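Side-chain contacts in tryptophan halogenase (Shewanella frigidimarina, PDB 2PYX), which probably acts as an FAD-dependent enzyme of the tryptophan halogenase family, and may halogenate an aromatic substrate: residues K341-N345 and N346-I350; D387-S390 and A391-N394; V141-Q144 and Q145-Q149; Q498-T501 and Q502-K506; A309-T312 and L313-L317. All coordinates share one frame; numbering follows the deposited sequence. Where two conformers were deposited one is given.

Contact 1: residues K341-N345 and N346-I350; sequences KCWQN and NCIAI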
loop_
_atom_site.group_PDB
_atom_site.type_symbol
_atom_site.label_atom_id
_atom_site.label_comp_id
_atom_site.label_asym_id
_atom_site.label_seq_id
_atom_site.Cartn_x
_atom_site.Cartn_y
_atom_site.Cartn_z
ATOM N N LYS A 341 11.552 -1.694 -15.749
ATOM C CA LYS A 341 10.576 -2.719 -16.090
ATOM C C LYS A 341 10.451 -3.637 -14.875
ATOM O O LYS A 341 11.433 -3.783 -14.142
ATOM C CB LYS A 341 11.119 -3.559 -17.271
ATOM C CG LYS A 341 11.190 -2.866 -18.593
ATOM C CD LYS A 341 12.148 -3.508 -19.563
ATOM C CE LYS A 341 11.550 -4.595 -20.318
ATOM N NZ LYS A 341 12.473 -4.961 -21.465
ATOM N N CYS A 342 9.312 -4.280 -14.668
ATOM C CA CYS A 342 9.212 -5.377 -13.681
ATOM C C CYS A 342 9.398 -6.767 -14.301
ATOM O O CYS A 342 9.586 -7.720 -13.551
ATOM C CB CYS A 342 7.893 -5.394 -12.919
ATOM S SG CYS A 342 6.426 -5.773 -13.869
ATOM N N TRP A 343 9.370 -6.883 -15.621
ATOM C CA TRP A 343 9.382 -8.181 -16.290
ATOM C C TRP A 343 10.388 -8.131 -17.456
ATOM O O TRP A 343 10.230 -7.342 -18.371
ATOM C CB TRP A 343 7.988 -8.531 -16.793
ATOM C CG TRP A 343 7.770 -9.932 -17.271
ATOM C CD1 TRP A 343 8.701 -10.810 -17.746
ATOM C CD2 TRP A 343 6.497 -10.592 -17.336
ATOM N NE1 TRP A 343 8.072 -12.008 -18.098
ATOM C CE2 TRP A 343 6.729 -11.897 -17.864
ATOM C CE3 TRP A 343 5.181 -10.208 -17.017
ATOM C CZ2 TRP A 343 5.707 -12.794 -18.055
ATOM C CZ3 TRP A 343 4.171 -11.100 -17.194
ATOM C CH2 TRP A 343 4.437 -12.391 -17.720
ATOM N N GLN A 344 11.464 -8.909 -17.341
ATOM C CA GLN A 344 12.513 -8.960 -18.363
ATOM C C GLN A 344 12.765 -10.437 -18.654
ATOM O O GLN A 344 12.968 -11.222 -17.729
ATOM C CB GLN A 344 13.797 -8.304 -17.821
ATOM C CG GLN A 344 14.981 -8.329 -18.781
ATOM C CD GLN A 344 14.706 -7.512 -20.023
ATOM O OE1 GLN A 344 14.423 -6.299 -19.957
ATOM N NE2 GLN A 344 14.776 -8.164 -21.182
ATOM N N ASN A 345 12.792 -10.789 -19.934
ATOM C CA ASN A 345 12.897 -12.173 -20.344
ATOM C C ASN A 345 11.797 -12.946 -19.589
ATOM O O ASN A 345 10.602 -12.605 -19.693
ATOM C CB ASN A 345 14.327 -12.678 -20.101
ATOM C CG ASN A 345 15.328 -12.092 -21.066
ATOM O OD1 ASN A 345 15.722 -10.933 -20.947
ATOM N ND2 ASN A 345 15.714 -12.882 -22.061
ATOM N N ASN A 346 12.181 -13.978 -18.850
ATOM C CA ASN A 346 11.230 -14.843 -18.118
ATOM C C ASN A 346 11.299 -14.642 -16.625
ATOM O O ASN A 346 11.076 -15.567 -15.840
ATOM C CB ASN A 346 11.436 -16.326 -18.461
ATOM C CG ASN A 346 12.779 -16.838 -18.070
ATOM O OD1 ASN A 346 13.779 -16.099 -17.957
ATOM N ND2 ASN A 346 12.840 -18.170 -17.831
ATOM N N CYS A 347 11.588 -13.396 -16.230
ATOM C CA CYS A 347 11.747 -13.018 -14.839
ATOM C C CYS A 347 10.868 -11.810 -14.536
ATOM O O CYS A 347 10.950 -10.784 -15.218
ATOM C CB CYS A 347 13.204 -12.682 -14.507
ATOM S SG CYS A 347 13.468 -12.138 -12.785
ATOM N N ILE A 348 10.044 -11.944 -13.503
ATOM C CA ILE A 348 9.249 -10.812 -13.027
ATOM C C ILE A 348 9.574 -10.537 -11.557
ATOM O O ILE A 348 9.647 -11.434 -10.727
ATOM C CB ILE A 348 7.745 -11.033 -13.328
ATOM C CG1 ILE A 348 6.919 -9.768 -13.050
ATOM C CG2 ILE A 348 7.197 -12.261 -12.613
ATOM C CD1 ILE A 348 5.443 -9.909 -13.410
ATOM N N ALA A 349 9.787 -9.257 -11.241
ATOM C CA ALA A 349 10.129 -8.838 -9.897
ATOM C C ALA A 349 8.860 -8.408 -9.154
ATOM O O ALA A 349 8.039 -7.639 -9.680
ATOM C CB ALA A 349 11.143 -7.715 -9.894
ATOM N N ILE A 350 8.722 -8.887 -7.927
ATOM C CA ILE A 350 7.568 -8.569 -7.096
ATOM C C ILE A 350 8.072 -8.168 -5.699
ATOM O O ILE A 350 8.932 -8.857 -5.110
ATOM C CB ILE A 350 6.554 -9.738 -7.040
ATOM C CG1 ILE A 350 6.107 -10.095 -8.469
ATOM C CG2 ILE A 350 5.381 -9.438 -6.128
ATOM C CD1 ILE A 350 5.014 -11.135 -8.611
#
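Trp343 and Ile348 face each other across a tight antiparallel hairpin, their side chains on the same face of the sheet. Ile348 swings CG1 anti to its own nitrogen (chi1 -171°), which brings CD1 to the rim of the benzo ring, 3.6 Å from Trp343 CE3, while Ile348 CB lies over one ring face. Cys342 adds SG alongside, 4.1 Å from Ile348 CG1; CG1 and CD1 here are those of one of two Ile348 conformers. Behind this apolar pair the backbone sets the register: Ala349 N gives an almost straight bond to Cys342 O (2.8 Å), and Gln344 and Cys347 form the hydrogen-bonded pair that closes a type II' turn with Asn345 and Asn346 at its corners. Cys347 N reaches Gln344 O from above the carbonyl plane, 3.0 Å away, less directly than Gln344 N reaches Cys347 O at 2.9 Å. Over the turn a polar relay runs from Lys341 NZ to Gln344 OE1 and from Gln344 NE2 to Asn345 OD1 (2.9 Å), which lies almost in the Gln344 amide plane; it fixes the rotation of that amide. Asn346 ND2 is held by the carbonyls of Ile209 and Gln223. Strand 347-349 pairs in parallel with 224-227, leaving 343-344 at the margin of the six-stranded sheet, and helices 363-377 and 383-413 pack against the face bearing Trp343 and Ile348.

Contact 2: residues D387-S390 and A391-N394; sequences DTIS and ARVN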
loop_
_atom_site.group_PDB
_atom_site.type_symbol
_atom_site.label_atom_id
_atom_site.label_comp_id
_atom_site.label_asym_id
_atom_site.label_seq_id
_atom_site.Cartn_x
_atom_site.Cartn_y
_atom_site.Cartn_z
ATOM N N ASP A 387 6.468 -12.278 -24.547
ATOM C CA ASP A 387 6.889 -10.873 -24.626
ATOM C C ASP A 387 5.726 -9.921 -24.919
ATOM O O ASP A 387 5.778 -8.741 -24.548
ATOM C CB ASP A 387 7.968 -10.672 -25.669
ATOM C CG ASP A 387 9.324 -11.295 -25.299
ATOM O OD1 ASP A 387 9.506 -11.943 -24.241
ATOM O OD2 ASP A 387 10.248 -11.122 -26.149
ATOM N N THR A 388 4.665 -10.399 -25.553
ATOM C CA THR A 388 3.477 -9.590 -25.777
ATOM C C THR A 388 2.832 -9.282 -24.454
ATOM O O THR A 388 2.397 -8.157 -24.198
ATOM C CB THR A 388 2.491 -10.294 -26.717
ATOM O OG1 THR A 388 3.166 -10.480 -27.967
ATOM C CG2 THR A 388 1.217 -9.523 -26.955
ATOM N N ILE A 389 2.816 -10.285 -23.582
ATOM C CA ILE A 389 2.224 -10.104 -22.264
ATOM C C ILE A 389 3.151 -9.273 -21.375
ATOM O O ILE A 389 2.694 -8.333 -20.710
ATOM C CB ILE A 389 1.889 -11.457 -21.622
ATOM C CG1 ILE A 389 0.702 -12.093 -22.378
ATOM C CG2 ILE A 389 1.553 -11.277 -20.162
ATOM C CD1 ILE A 389 0.518 -13.594 -22.064
ATOM N N SER A 390 4.450 -9.541 -21.382
ATOM C CA SER A 390 5.333 -8.775 -20.522
ATOM C C SER A 390 5.357 -7.319 -20.936
ATOM O O SER A 390 5.434 -6.416 -20.078
ATOM C CB SER A 390 6.717 -9.342 -20.478
ATOM O OG SER A 390 7.361 -9.368 -21.719
ATOM N N ALA A 391 5.282 -7.062 -22.243
ATOM C CA ALA A 391 5.290 -5.657 -22.690
ATOM C C ALA A 391 4.088 -4.903 -22.111
ATOM O O ALA A 391 4.224 -3.747 -21.662
ATOM C CB ALA A 391 5.288 -5.570 -24.183
ATOM N N ARG A 392 2.890 -5.486 -22.137
ATOM C CA ARG A 392 1.714 -4.748 -21.666
ATOM C C ARG A 392 1.690 -4.667 -20.129
ATOM O O ARG A 392 1.254 -3.662 -19.551
ATOM C CB ARG A 392 0.419 -5.298 -22.272
ATOM C CG ARG A 392 0.003 -6.669 -21.782
ATOM C CD ARG A 392 -1.015 -7.234 -22.813
ATOM N NE ARG A 392 -1.659 -8.451 -22.380
ATOM C CZ ARG A 392 -2.488 -9.165 -23.124
ATOM N NH1 ARG A 392 -2.691 -8.820 -24.378
ATOM N NH2 ARG A 392 -3.061 -10.252 -22.609
ATOM N N VAL A 393 2.200 -5.695 -19.461
ATOM C CA VAL A 393 2.347 -5.638 -18.009
ATOM C C VAL A 393 3.350 -4.555 -17.628
ATOM O O VAL A 393 3.106 -3.783 -16.655
ATOM C CB VAL A 393 2.730 -7.015 -17.412
ATOM C CG1 VAL A 393 3.159 -6.927 -15.945
ATOM C CG2 VAL A 393 1.584 -7.953 -17.562
ATOM N N ASN A 394 4.468 -4.486 -18.336
ATOM C CA ASN A 394 5.433 -3.406 -18.068
ATOM C C ASN A 394 4.860 -2.026 -18.305
ATOM O O ASN A 394 5.176 -1.105 -17.563
ATOM C CB ASN A 394 6.745 -3.555 -18.873
ATOM C CG ASN A 394 7.651 -4.647 -18.339
ATOM O OD1 ASN A 394 7.808 -4.806 -17.112
ATOM N ND2 ASN A 394 8.304 -5.382 -19.238
#
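Ile389 and Val393, one turn apart on helix 383-413, meet through their CG2 methyls at 4.2 Å on the buried side of the helix. Val393 puts CG1 anti to its nitrogen (chi1 169°), and this turns CG2 back to 3.4 Å from Ile389 O, the same carbonyl that accepts Val393 N in a straight bond of 3.0 Å. Next to them Ser390 O takes Asn394 N at 2.8 Å. The Asn394 amide folds back over that carbonyl, but ND2 makes its bond to Trp343 O instead, so the side chain is committed to the neighbouring hairpin. Ser390 OG turns back along its own helix and bonds weakly to Met386 O. The other side is looser. Asp387, Thr388, Ala391 and Arg392 are exposed, and the bond from Arg392 N to Thr388 O is weak at 3.4 Å. From a chi1 of 70° the arginine runs back along the helix as an extended chain, its CG 3.3 Å from Ile389 O, until NH2 comes to 4.2 Å from Ile389 CG1, which lies over one guanidinium face. Gln378 OE1 accepts from Arg392 NE, and Asp387 forms a salt bridge with Arg383 a turn earlier. Inward, Ile389, Ser390 and Val393 press on Trp343 of strand 343-344; Val393 also touches Trp370 and Thr374 of helix 363-377, so this turn of helix is wedged against both elements.

Contact 3: residues V141-Q144 and Q145-Q149; sequences VCSQ and QVLTQ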
loop_
_atom_site.group_PDB
_atom_site.type_symbol
_atom_site.label_atom_id
_atom_site.label_comp_id
_atom_site.label_asym_id
_atom_site.label_seq_id
_atom_site.Cartn_x
_atom_site.Cartn_y
_atom_site.Cartn_z
ATOM N N VAL A 141 -18.674 14.240 1.737
ATOM C CA VAL A 141 -18.890 13.167 0.765
ATOM C C VAL A 141 -18.721 11.767 1.311
ATOM O O VAL A 141 -18.979 10.801 0.616
ATOM C CB VAL A 141 -17.998 13.293 -0.502
ATOM C CG1 VAL A 141 -18.151 14.650 -1.155
ATOM C CG2 VAL A 141 -16.546 13.025 -0.164
ATOM N N CYS A 142 -18.269 11.625 2.547
ATOM C CA CYS A 142 -18.140 10.288 3.094
ATOM C C CYS A 142 -18.456 10.308 4.569
ATOM O O CYS A 142 -18.624 11.362 5.168
ATOM C CB CYS A 142 -16.746 9.669 2.827
ATOM S SG CYS A 142 -15.411 10.222 3.970
ATOM N N SER A 143 -18.649 9.120 5.125
ATOM C CA SER A 143 -18.944 9.013 6.558
ATOM C C SER A 143 -17.689 8.746 7.377
ATOM O O SER A 143 -17.667 8.947 8.584
ATOM C CB SER A 143 -20.000 7.924 6.828
ATOM O OG SER A 143 -19.534 6.645 6.445
ATOM N N GLN A 144 -16.602 8.322 6.731
ATOM C CA GLN A 144 -15.413 7.897 7.479
ATOM C C GLN A 144 -14.688 8.984 8.221
ATOM O O GLN A 144 -13.984 8.720 9.196
ATOM C CB GLN A 144 -14.416 7.208 6.536
ATOM C CG GLN A 144 -14.728 5.779 6.387
ATOM C CD GLN A 144 -13.794 5.007 5.468
ATOM O OE1 GLN A 144 -13.343 5.539 4.475
ATOM N NE2 GLN A 144 -13.579 3.716 5.771
ATOM N N GLN A 145 -14.789 10.224 7.768
ATOM C CA GLN A 145 -14.105 11.305 8.484
ATOM C C GLN A 145 -14.634 11.359 9.907
ATOM O O GLN A 145 -13.873 11.222 10.866
ATOM C CB GLN A 145 -14.247 12.656 7.784
ATOM C CG GLN A 145 -13.671 13.879 8.508
ATOM C CD GLN A 145 -12.178 13.735 8.867
ATOM O OE1 GLN A 145 -11.750 12.716 9.422
ATOM N NE2 GLN A 145 -11.396 14.745 8.547
ATOM N N VAL A 146 -15.953 11.465 10.024
ATOM C CA VAL A 146 -16.611 11.526 11.320
ATOM C C VAL A 146 -16.415 10.228 12.113
ATOM O O VAL A 146 -16.094 10.282 13.290
ATOM C CB VAL A 146 -18.118 11.870 11.154
ATOM C CG1 VAL A 146 -18.843 11.681 12.466
ATOM C CG2 VAL A 146 -18.276 13.301 10.635
ATOM N N LEU A 147 -16.569 9.072 11.463
ATOM C CA LEU A 147 -16.518 7.807 12.164
ATOM C C LEU A 147 -15.113 7.482 12.680
ATOM O O LEU A 147 -14.939 6.996 13.782
ATOM C CB LEU A 147 -17.061 6.694 11.272
ATOM C CG LEU A 147 -18.517 6.916 10.817
ATOM C CD1 LEU A 147 -18.953 5.952 9.729
ATOM C CD2 LEU A 147 -19.473 6.809 11.979
ATOM N N THR A 148 -14.095 7.760 11.878
ATOM C CA THR A 148 -12.729 7.494 12.301
ATOM C C THR A 148 -12.292 8.475 13.396
ATOM O O THR A 148 -11.516 8.106 14.267
ATOM C CB THR A 148 -11.739 7.478 11.105
ATOM O OG1 THR A 148 -11.769 8.737 10.447
ATOM C CG2 THR A 148 -12.093 6.373 10.139
ATOM N N GLN A 149 -12.795 9.715 13.347
ATOM C CA GLN A 149 -12.516 10.673 14.431
ATOM C C GLN A 149 -13.017 10.115 15.770
ATOM O O GLN A 149 -12.419 10.340 16.836
ATOM C CB GLN A 149 -13.162 12.014 14.120
ATOM C CG GLN A 149 -12.389 12.800 13.062
ATOM C CD GLN A 149 -13.114 14.058 12.568
ATOM O OE1 GLN A 149 -12.475 14.976 12.045
ATOM N NE2 GLN A 149 -14.442 14.109 12.738
HETATM O O HOH W 1 -17.477 12.116 7.490
#
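Thr148 grips Gln144 O twice. A chi1 of 60° sets OG1 between its backbone nitrogen and carbonyl carbon, facing back down the helix, and the hydroxyl donates to Gln144 O at 2.5 Å, unusually short and to be taken with caution, while Thr148 N donates to the same oxygen at 2.9 Å. Both donors are tilted from the carbonyl plane, and the Thr148 methyl CG2 is pressed close to that oxygen, 3.2 Å away, so the position is tight. One residue earlier, Leu147 N bonds Ser143 O in the carbonyl plane, and Leu147 folds its side chain over the start of the helix, with CD1 3.4 Å from Ser143 OG; that hydroxyl is bonded to Asn166. Gln144 leads its chain away, straight beyond CG (chi2 180°), so that its amide bonds Ser114 N, Asn167 O and Gln90 OE1. By contrast Gln145 bends at chi2 (56°), and its OE1 accepts from Arg93. A water joins Cys142 O, 2.7 Å away, to Val146 N, 3.0 Å away, bridging the loop to the first turn. The arrangement is a helix start, where the 142-143 link after helix 137-141 leads into helix 144-149; Gln144 lies about 9 Å, between side chains, from Lys89, the predicted active-site residue.

Contact 4: residues Q498-T501 and Q502-K506; sequences QQRT and QALSK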
loop_
_atom_site.group_PDB
_atom_site.type_symbol
_atom_site.label_atom_id
_atom_site.label_comp_id
_atom_site.label_asym_id
_atom_site.label_seq_id
_atom_site.Cartn_x
_atom_site.Cartn_y
_atom_site.Cartn_z
ATOM N N GLN A 498 -25.007 12.600 4.967
ATOM C CA GLN A 498 -25.143 13.110 6.306
ATOM C C GLN A 498 -25.977 12.148 7.151
ATOM O O GLN A 498 -25.609 11.810 8.272
ATOM C CB GLN A 498 -25.771 14.508 6.303
ATOM C CG GLN A 498 -25.718 15.211 7.638
ATOM C CD GLN A 498 -26.177 16.670 7.572
ATOM O OE1 GLN A 498 -26.368 17.236 6.481
ATOM N NE2 GLN A 498 -26.335 17.293 8.738
ATOM N N GLN A 499 -27.067 11.663 6.589
ATOM C CA GLN A 499 -27.941 10.747 7.336
ATOM C C GLN A 499 -27.271 9.396 7.618
ATOM O O GLN A 499 -27.381 8.863 8.719
ATOM C CB GLN A 499 -29.247 10.532 6.578
ATOM C CG GLN A 499 -30.097 11.797 6.478
ATOM C CD GLN A 499 -31.135 11.710 5.367
ATOM O OE1 GLN A 499 -31.613 10.619 5.034
ATOM N NE2 GLN A 499 -31.478 12.859 4.776
ATOM N N ARG A 500 -26.552 8.875 6.631
ATOM C CA ARG A 500 -25.815 7.629 6.796
ATOM C C ARG A 500 -24.722 7.752 7.844
ATOM O O ARG A 500 -24.508 6.835 8.630
ATOM C CB ARG A 500 -25.201 7.201 5.466
ATOM C CG ARG A 500 -24.484 5.898 5.522
ATOM C CD ARG A 500 -24.281 5.373 4.124
ATOM N NE ARG A 500 -23.474 4.173 4.142
ATOM C CZ ARG A 500 -22.143 4.164 4.266
ATOM N NH1 ARG A 500 -21.446 5.304 4.372
ATOM N NH2 ARG A 500 -21.503 3.010 4.289
ATOM N N THR A 501 -23.980 8.857 7.811
ATOM C CA THR A 501 -22.961 9.140 8.799
ATOM C C THR A 501 -23.559 9.105 10.209
ATOM O O THR A 501 -23.023 8.468 11.129
ATOM C CB THR A 501 -22.304 10.514 8.540
ATOM O OG1 THR A 501 -21.751 10.528 7.214
ATOM C CG2 THR A 501 -21.232 10.802 9.559
ATOM N N GLN A 502 -24.685 9.789 10.371
ATOM C CA GLN A 502 -25.317 9.851 11.677
ATOM C C GLN A 502 -25.726 8.449 12.126
ATOM O O GLN A 502 -25.495 8.089 13.284
ATOM C CB GLN A 502 -26.503 10.818 11.643
ATOM C CG GLN A 502 -27.231 10.954 12.969
ATOM C CD GLN A 502 -26.593 11.983 13.906
ATOM O OE1 GLN A 502 -25.376 12.223 13.882
ATOM N NE2 GLN A 502 -27.429 12.598 14.742
ATOM N N ALA A 503 -26.308 7.663 11.224
ATOM C CA ALA A 503 -26.795 6.330 11.606
ATOM C C ALA A 503 -25.616 5.457 12.016
ATOM O O ALA A 503 -25.622 4.826 13.070
ATOM C CB ALA A 503 -27.584 5.690 10.491
ATOM N N LEU A 504 -24.563 5.448 11.203
ATOM C CA LEU A 504 -23.402 4.622 11.514
ATOM C C LEU A 504 -22.711 5.067 12.786
ATOM O O LEU A 504 -22.170 4.237 13.527
ATOM C CB LEU A 504 -22.398 4.638 10.348
ATOM C CG LEU A 504 -22.864 3.873 9.122
ATOM C CD1 LEU A 504 -21.926 4.116 7.959
ATOM C CD2 LEU A 504 -22.939 2.384 9.376
ATOM N N SER A 505 -22.699 6.368 13.060
ATOM C CA SER A 505 -21.997 6.884 14.238
ATOM C C SER A 505 -22.600 6.350 15.535
ATOM O O SER A 505 -21.923 6.257 16.557
ATOM C CB SER A 505 -21.963 8.420 14.259
ATOM O OG SER A 505 -23.210 8.961 14.695
ATOM N N LYS A 506 -23.870 5.981 15.452
ATOM C CA LYS A 506 -24.598 5.460 16.607
ATOM C C LYS A 506 -24.530 3.945 16.746
ATOM O O LYS A 506 -24.812 3.399 17.812
ATOM C CB LYS A 506 -26.048 5.954 16.495
ATOM C CG LYS A 506 -26.082 7.468 16.564
ATOM C CD LYS A 506 -27.436 8.077 16.378
ATOM C CE LYS A 506 -27.350 9.588 16.576
ATOM N NZ LYS A 506 -26.654 9.995 17.849
#
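Gln502 opens the second half of an ordinary alpha-helical turn in the long helix 484-507, its N bonded to Gln498 O at 3.1 Å and its side chain bent at chi2 so that the amide leads off from the helix. Ala503 follows, with N on Gln499 O and its methyl 3.6 Å from that same oxygen. Leu504 carries the main side-chain contact. Its N meets Arg500 O at 2.9 Å in a nearly straight bond (171°), and CD1 sits over the centre of one guanidinium face, 3.7 Å from Arg500 CZ. Arg500 gets there with CG anti to the backbone nitrogen (chi1 -177°) and an extended chain as far as NE, after which chi4 (-79°) turns the flat group to lie against the leucine; Asn166 OD1 holds NH2. Arg500 and Leu504 both touch Ser143, and Leu504 also packs on Leu147 of helix 144-149. Thr501, whose OG1 bonds back to Asn497 O, touches Ser143 and Val146. Ser505 N then reaches Thr501 O, and its hydroxyl turns back along the helix, Ser505 OG donating to Gln502 O at 2.8 Å.

Contact 5: residues A309-T312 and L313-L317; sequences AQKT and LFNYL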
loop_
_atom_site.group_PDB
_atom_site.type_symbol
_atom_site.label_atom_id
_atom_site.label_comp_id
_atom_site.label_asym_id
_atom_site.label_seq_id
_atom_site.Cartn_x
_atom_site.Cartn_y
_atom_site.Cartn_z
ATOM N N ALA A 309 17.479 13.865 13.546
ATOM C CA ALA A 309 16.273 13.095 13.195
ATOM C C ALA A 309 15.802 12.255 14.361
ATOM O O ALA A 309 14.601 12.136 14.607
ATOM C CB ALA A 309 16.532 12.214 11.990
ATOM N N GLN A 310 16.736 11.634 15.076
ATOM C CA GLN A 310 16.370 10.842 16.230
ATOM C C GLN A 310 15.700 11.696 17.294
ATOM O O GLN A 310 14.693 11.296 17.906
ATOM C CB GLN A 310 17.576 10.104 16.795
ATOM C CG GLN A 310 17.155 9.238 17.989
ATOM C CD GLN A 310 18.286 8.454 18.579
ATOM O OE1 GLN A 310 18.919 8.896 19.545
ATOM N NE2 GLN A 310 18.556 7.294 18.014
ATOM N N LYS A 311 16.225 12.891 17.508
ATOM C CA LYS A 311 15.617 13.812 18.477
ATOM C C LYS A 311 14.168 14.127 18.122
ATOM O O LYS A 311 13.282 14.105 18.965
ATOM C CB LYS A 311 16.425 15.096 18.637
ATOM C CG LYS A 311 15.888 16.070 19.704
ATOM C CD LYS A 311 15.873 15.468 21.101
ATOM C CE LYS A 311 15.518 16.539 22.148
ATOM N NZ LYS A 311 15.383 15.969 23.533
ATOM N N THR A 312 13.927 14.403 16.851
ATOM C CA THR A 312 12.596 14.609 16.356
ATOM C C THR A 312 11.696 13.411 16.619
ATOM O O THR A 312 10.552 13.587 17.045
ATOM C CB THR A 312 12.675 14.952 14.827
ATOM O OG1 THR A 312 13.470 16.132 14.667
ATOM C CG2 THR A 312 11.308 15.205 14.245
ATOM N N LEU A 313 12.185 12.200 16.368
ATOM C CA LEU A 313 11.365 10.994 16.629
ATOM C C LEU A 313 11.019 10.940 18.113
ATOM O O LEU A 313 9.866 10.677 18.517
ATOM C CB LEU A 313 12.093 9.706 16.244
ATOM C CG LEU A 313 11.380 8.380 16.533
ATOM C CD1 LEU A 313 9.989 8.331 15.900
ATOM C CD2 LEU A 313 12.219 7.218 16.156
ATOM N N PHE A 314 12.035 11.166 18.928
ATOM C CA PHE A 314 11.825 11.026 20.379
ATOM C C PHE A 314 10.876 12.100 20.899
ATOM O O PHE A 314 10.095 11.830 21.819
ATOM C CB PHE A 314 13.164 11.039 21.139
ATOM C CG PHE A 314 13.991 9.802 20.972
ATOM C CD1 PHE A 314 13.534 8.693 20.263
ATOM C CD2 PHE A 314 15.259 9.720 21.537
ATOM C CE1 PHE A 314 14.313 7.556 20.117
ATOM C CE2 PHE A 314 16.023 8.576 21.403
ATOM C CZ PHE A 314 15.556 7.493 20.710
ATOM N N ASN A 315 10.940 13.305 20.355
ATOM C CA ASN A 315 9.988 14.357 20.681
ATOM C C ASN A 315 8.567 13.916 20.381
ATOM O O ASN A 315 7.644 14.134 21.167
ATOM C CB ASN A 315 10.306 15.668 19.983
ATOM C CG ASN A 315 11.565 16.337 20.506
ATOM O OD1 ASN A 315 12.065 15.994 21.577
ATOM N ND2 ASN A 315 12.091 17.290 19.735
ATOM N N TYR A 316 8.360 13.300 19.216
ATOM C CA TYR A 316 7.019 12.825 18.847
ATOM C C TYR A 316 6.514 11.787 19.841
ATOM O O TYR A 316 5.307 11.748 20.150
ATOM C CB TYR A 316 7.055 12.238 17.414
ATOM C CG TYR A 316 5.774 11.551 16.979
ATOM C CD1 TYR A 316 4.763 12.245 16.325
ATOM C CD2 TYR A 316 5.579 10.201 17.225
ATOM C CE1 TYR A 316 3.608 11.604 15.924
ATOM C CE2 TYR A 316 4.398 9.548 16.822
ATOM C CZ TYR A 316 3.419 10.281 16.204
ATOM O OH TYR A 316 2.234 9.681 15.787
ATOM N N LEU A 317 7.421 10.928 20.306
ATOM C CA LEU A 317 7.085 9.874 21.279
ATOM C C LEU A 317 6.896 10.434 22.685
ATOM O O LEU A 317 6.328 9.751 23.527
ATOM C CB LEU A 317 8.165 8.795 21.315
ATOM C CG LEU A 317 8.386 7.970 20.023
ATOM C CD1 LEU A 317 9.635 7.091 20.123
ATOM C CD2 LEU A 317 7.155 7.147 19.654
HETATM O O HOH W 2 13.197 14.098 23.195
#
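Four successive i to i+4 backbone bonds, Leu313 N to Ala309 O through Tyr316 N to Thr312 O, hold this part of helix 306-317 in regular alpha form. Two side-chain pairs with the same spacing lie on it. In the first, Gln310 runs out fully extended (chi1 -178°), so that CG passes over the ring of Phe314, which its own chi1 of -72° swings back toward the preceding turn. The aliphatic CG makes a CH-pi contact over the ring face, 3.8 Å from the centroid and offset toward the rim, and the amide runs on past the CE2-CZ edge, beyond the ring, with its plane only 19° from that of the ring. Gln310 OE1 ends 3.5 Å from Phe314 CE2. The phenyl thus has the CG methylene over one face and the amide beside its CE2-CZ edge, while Val319, Leu327 and Pro329 from nearby loops also touch it. The second pair is polar and lies on the exposed side. Lys311 bends at chi2, so that its chain runs across the Asn315 side chain and CE comes to 3.5 Å from OD1. On the inward side Ala309, Thr312, Leu313 and Tyr316 rest on strand 292-299, Leu313 also on Leu257 of strand 255-262, and Tyr316 OH bonds to Asp286. Lysine and asparagine do not bond directly: one water, 2.9 Å from Lys311 NZ, accepts from the ammonium and donates to Asn315 OD1 at 2.7 Å.

In the fold
The five contacts fall into two touching pairs and one that stands apart. Contacts 1 and 2, centres 10 Å apart, touch, Ser390 CB coming to 3.4 Å from Trp343 CD2. Contacts 3 and 4, centres 9 Å apart, mesh through Leu147 CD2 and Ser505 CA at 3.4 Å. The pairs lie on opposite sides of the chain's centre; contacts 1 and 3 are about 40 Å apart between centres. Contact 1 lies nearer the predicted FAD site, the Ala349 side chain about 9 Å from that of Ala18, whereas contact 3 lies toward Lys89 and Glu361 of the predicted substrate site. Contact 5 lies on another sheet, about 30 Å from contact 3 between centres.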